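Local coordinates for LPG0439 HIT-related domain-containing protein (PDB 5L0L), which is of unknown function but carries a HIT-related domain, so it probably resembles nucleotide-binding hydrolases or transferases of the HIT superfamily in fold, at residues I51-L56 and L127-W132. Numbering follows the deposited sequence.
Sequences IIIRYL and LHLHMW. With SO4 (sulfate ion), chain C.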
ATOM      1  N   ILE A  51      11.979  -3.000   1.122  1.00 12.36           N
ATOM      2  CA  ILE A  51      11.722  -4.078   2.072  1.00 12.52           C
ATOM      3  C   ILE A  51      10.471  -4.857   1.677  1.00 12.81           C
ATOM      4  O   ILE A  51       9.637  -4.377   0.904  1.00 12.83           O
ATOM      5  CB  ILE A  51      11.572  -3.580   3.520  1.00 12.57           C
ATOM      6  CG1 ILE A  51      10.400  -2.616   3.640  1.00 12.66           C
ATOM      7  CG2 ILE A  51      12.900  -3.004   4.014  1.00 12.58           C
ATOM      8  CD1 ILE A  51      10.019  -2.269   5.061  1.00 12.91           C
ATOM      9  N   ILE A  52      10.383  -6.076   2.185  1.00 13.22           N
ATOM     10  CA  ILE A  52       9.157  -6.890   2.111  1.00 13.69           C
ATOM     11  C   ILE A  52       8.694  -7.106   3.551  1.00 14.02           C
ATOM     12  O   ILE A  52       9.487  -7.483   4.421  1.00 14.05           O
ATOM     13  CB  ILE A  52       9.420  -8.243   1.464  1.00 14.01           C
ATOM     14  CG1 ILE A  52      10.027  -8.070   0.061  1.00 14.06           C
ATOM     15  CG2 ILE A  52       8.130  -9.083   1.393  1.00 14.39           C
ATOM     16  CD1 ILE A  52      10.641  -9.344  -0.500  1.00 14.49           C
ATOM     17  N   ILE A  53       7.421  -6.842   3.796  1.00 14.46           N
ATOM     18  CA  ILE A  53       6.790  -7.097   5.066  1.00 14.98           C
ATOM     19  C   ILE A  53       5.842  -8.241   4.783  1.00 15.76           C
ATOM     20  O   ILE A  53       4.979  -8.119   3.888  1.00 15.67           O
ATOM     21  CB  ILE A  53       5.999  -5.876   5.558  1.00 15.03           C
ATOM     22  CG1 ILE A  53       6.936  -4.672   5.674  1.00 14.86           C
ATOM     23  CG2 ILE A  53       5.287  -6.210   6.886  1.00 15.38           C
ATOM     24  CD1 ILE A  53       6.258  -3.398   6.141  1.00 15.08           C
ATOM     25  N   ARG A  54       6.035  -9.354   5.505  1.00 16.64           N
ATOM     26  CA  ARG A  54       5.351 -10.594   5.211  1.00 17.62           C
ATOM     27  C   ARG A  54       4.721 -11.217   6.455  1.00 18.17           C
ATOM     28  O   ARG A  54       5.327 -11.255   7.527  1.00 17.95           O
ATOM     29  CB  ARG A  54       6.315 -11.571   4.523  1.00 18.41           C
ATOM     30  CG  ARG A  54       5.791 -12.994   4.334  1.00 19.59           C
ATOM     31  CD  ARG A  54       6.165 -13.852   5.504  1.00 20.61           C
ATOM     32  NE  ARG A  54       5.822 -15.276   5.321  1.00 22.01           N
ATOM     33  CZ  ARG A  54       6.643 -16.220   4.839  1.00 23.02           C
ATOM     34  NH1 ARG A  54       7.893 -15.956   4.450  1.00 23.33           N
ATOM     35  NH2 ARG A  54       6.195 -17.457   4.757  1.00 24.21           N
ATOM     36  N   TYR A  55       3.498 -11.704   6.291  1.00 18.82           N
ATOM     37  CA  TYR A  55       2.798 -12.379   7.379  1.00 19.77           C
ATOM     38  C   TYR A  55       3.307 -13.810   7.429  1.00 20.56           C
ATOM     39  O   TYR A  55       3.180 -14.542   6.445  1.00 20.75           O
ATOM     40  CB  TYR A  55       1.299 -12.373   7.075  1.00 20.21           C
ATOM     41  CG  TYR A  55       0.445 -13.173   8.024  1.00 20.97           C
ATOM     42  CD1 TYR A  55       0.581 -13.040   9.398  1.00 21.04           C
ATOM     43  CD2 TYR A  55      -0.552 -14.023   7.530  1.00 21.70           C
ATOM     44  CE1 TYR A  55      -0.232 -13.786  10.273  1.00 21.80           C
ATOM     45  CE2 TYR A  55      -1.373 -14.751   8.396  1.00 22.40           C
ATOM     46  CZ  TYR A  55      -1.185 -14.638   9.763  1.00 22.30           C
ATOM     47  OH  TYR A  55      -2.021 -15.357  10.638  1.00 23.22           O
ATOM     48  N   LEU A  56       3.872 -14.192   8.565  1.00 21.28           N
ATOM     49  CA  LEU A  56       4.404 -15.534   8.770  1.00 22.53           C
ATOM     50  C   LEU A  56       3.304 -16.514   9.185  1.00 24.09           C
ATOM     51  O   LEU A  56       3.064 -17.502   8.512  1.00 24.30           O
ATOM     52  CB  LEU A  56       5.510 -15.509   9.842  1.00 22.33           C
ATOM     53  CG  LEU A  56       6.745 -14.678   9.534  1.00 21.73           C
ATOM     54  CD1 LEU A  56       7.564 -14.373  10.802  1.00 21.80           C
ATOM     55  CD2 LEU A  56       7.589 -15.406   8.507  1.00 21.87           C
ATOM     56  N   LEU A 127       0.496 -13.322   2.373  1.00 19.55           N
ATOM     57  CA  LEU A 127       0.057 -11.949   2.677  1.00 18.95           C
ATOM     58  C   LEU A 127       1.324 -11.108   2.900  1.00 18.10           C
ATOM     59  O   LEU A 127       2.090 -11.367   3.804  1.00 17.68           O
ATOM     60  CB  LEU A 127      -0.823 -11.907   3.909  1.00 19.49           C
ATOM     61  CG  LEU A 127      -1.299 -10.536   4.399  1.00 19.58           C
ATOM     62  CD1 LEU A 127      -2.159  -9.846   3.366  1.00 19.56           C
ATOM     63  CD2 LEU A 127      -2.017 -10.695   5.733  1.00 20.23           C
ATOM     64  N   HIS A 128       1.561 -10.150   2.018  1.00 17.33           N
ATOM     65  CA  HIS A 128       2.824  -9.391   2.076  1.00 16.75           C
ATOM     66  C   HIS A 128       2.700  -8.115   1.305  1.00 16.04           C
ATOM     67  O   HIS A 128       1.864  -8.015   0.406  1.00 16.04           O
ATOM     68  CB  HIS A 128       4.022 -10.228   1.568  1.00 16.96           C
ATOM     69  CG  HIS A 128       4.066 -10.416   0.080  1.00 17.21           C
ATOM     70  ND1 HIS A 128       3.133 -11.163  -0.614  1.00 17.75           N
ATOM     71  CD2 HIS A 128       4.905  -9.907  -0.856  1.00 17.32           C
ATOM     72  CE1 HIS A 128       3.430 -11.154  -1.904  1.00 17.85           C
ATOM     73  NE2 HIS A 128       4.501 -10.390  -2.077  1.00 17.65           N
ATOM     74  N   LEU A 129       3.543  -7.138   1.636  1.00 15.32           N
ATOM     75  CA  LEU A 129       3.599  -5.921   0.870  1.00 14.90           C
ATOM     76  C   LEU A 129       5.032  -5.423   0.764  1.00 14.38           C
ATOM     77  O   LEU A 129       5.918  -5.887   1.479  1.00 14.21           O
ATOM     78  CB  LEU A 129       2.672  -4.843   1.414  1.00 15.06           C
ATOM     79  CG  LEU A 129       2.847  -4.243   2.803  1.00 15.19           C
ATOM     80  CD1 LEU A 129       3.985  -3.238   2.865  1.00 14.98           C
ATOM     81  CD2 LEU A 129       1.549  -3.570   3.232  1.00 15.52           C
ATOM     82  N   HIS A 130       5.214  -4.498  -0.162  1.00 14.05           N
ATOM     83  CA  HIS A 130       6.523  -3.926  -0.512  1.00 13.72           C
ATOM     84  C   HIS A 130       6.526  -2.489  -0.046  1.00 13.46           C
ATOM     85  O   HIS A 130       5.527  -1.800  -0.166  1.00 13.45           O
ATOM     86  CB  HIS A 130       6.710  -3.922  -2.029  1.00 13.86           C
ATOM     87  CG  HIS A 130       6.587  -5.269  -2.637  1.00 14.18           C
ATOM     88  ND1 HIS A 130       7.631  -6.160  -2.651  1.00 14.34           N
ATOM     89  CD2 HIS A 130       5.521  -5.912  -3.173  1.00 14.51           C
ATOM     90  CE1 HIS A 130       7.214  -7.302  -3.183  1.00 14.62           C
ATOM     91  NE2 HIS A 130       5.950  -7.157  -3.551  1.00 14.69           N
HETATM   92  N   MSE A 131       7.669  -2.026   0.436  1.00 13.12           N
HETATM   93  CA  MSE A 131       7.827  -0.624   0.854  1.00 13.00           C
HETATM   94  C   MSE A 131       9.220  -0.163   0.425  1.00 12.68           C
HETATM   95  O   MSE A 131      10.172  -0.976   0.368  1.00 12.56           O
HETATM   96  CB  MSE A 131       7.619  -0.507   2.368  1.00 13.22           C
HETATM   97  CG  MSE A 131       7.746   0.916   2.840  1.00 13.38           C
HETATM   98 SE   MSE A 131       7.374   1.112   4.778  1.00 13.94          SE
HETATM   99  CE  MSE A 131       5.508   0.536   4.770  1.00 14.19           C
ATOM    100  N   TRP A 132       9.337   1.108   0.056  1.00 12.57           N
ATOM    101  CA  TRP A 132      10.616   1.650  -0.411  1.00 12.47           C
ATOM    102  C   TRP A 132      10.604   3.151  -0.239  1.00 12.59           C
ATOM    103  O   TRP A 132       9.563   3.741   0.146  1.00 12.75           O
ATOM    104  CB  TRP A 132      10.867   1.258  -1.888  1.00 12.38           C
ATOM    105  CG  TRP A 132       9.810   1.795  -2.796  1.00 12.44           C
ATOM    106  CD1 TRP A 132       9.870   2.940  -3.537  1.00 12.50           C
ATOM    107  CD2 TRP A 132       8.513   1.222  -3.053  1.00 12.51           C
ATOM    108  NE1 TRP A 132       8.681   3.136  -4.210  1.00 12.60           N
ATOM    109  CE2 TRP A 132       7.841   2.095  -3.942  1.00 12.61           C
ATOM    110  CE3 TRP A 132       7.851   0.064  -2.617  1.00 12.54           C
ATOM    111  CZ2 TRP A 132       6.551   1.843  -4.420  1.00 12.72           C
ATOM    112  CZ3 TRP A 132       6.553  -0.154  -3.047  1.00 12.66           C
ATOM    113  CH2 TRP A 132       5.912   0.727  -3.930  1.00 12.75           C
TER
HETATM  114  S   SO4 C 401       4.553  -9.450  -5.705  1.00 23.22           S
HETATM  115  O1  SO4 C 401       5.445 -10.205  -4.777  1.00 29.90           O
HETATM  116  O2  SO4 C 401       3.899 -10.521  -6.447  1.00 24.66           O
HETATM  117  O3  SO4 C 401       3.764  -8.690  -4.744  1.00 21.79           O
HETATM  118  O4  SO4 C 401       5.626  -8.761  -6.435  1.00 23.57           O
HETATM  119  O   HOH W   1      10.085  -5.087  -1.871  1.00 11.36           O
HETATM  120  O   HOH W   2       1.107 -15.291   4.407  1.00 20.43           O
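Ile53, Ile51 and Met131 dominate the contact between two neighbouring antiparallel strands in the six-stranded sheet of this HIT-related domain. Ile51 and Met131 form a hydrogen-bonded pair, and so do Ile53 and Leu129. Their side chains share the sheet face packed by helix 73-92. Ile51 CG1 lies 3.7 Å from Met131 CB, the two side chains side by side. Chi1 of 61° sets that CG1 between the backbone N and the carbonyl carbon. Ile53 meets two residues: its CD1 is 4.0 Å from Leu129 CD1 and also touches CE of Met131, a selenomethionine. Tyr90 of the helix touches both Ile51 and Met131, while Val82 meets Ile53. On the same strand pair, Leu129 packs on Phe99 of the second subunit.

Five backbone bonds join the strands. The last runs from Tyr55 N to Leu127 O, nearly straight at 176°. Beside it, Leu127 CD2 approaches Tyr55 CB and, obliquely, ring atoms CG and CD2, and water 2 links Tyr55 O to Leu127 N.

The other face carries Ile52, Arg54, His128 and His130. The His-X-His spacing recalls the histidine motif of HIT proteins, although no catalytic role is established here. Ile52 lies alongside both histidines, with CG2 4.0 Å from His128 CD2 and CG1 near His130 ND1. Both imidazoles turn an edge to one sulfate, probably from the crystallisation liquor, which Gly103 N and Asn105 N also bind. His128 ND1 is hydrogen-bonded to Met126 O, which helps fix the ring so that NE2 faces the sulfate. His128 NE2 donates to sulfate O1 at 2.9 Å, and His130 NE2 donates to O3 at 2.9 Å.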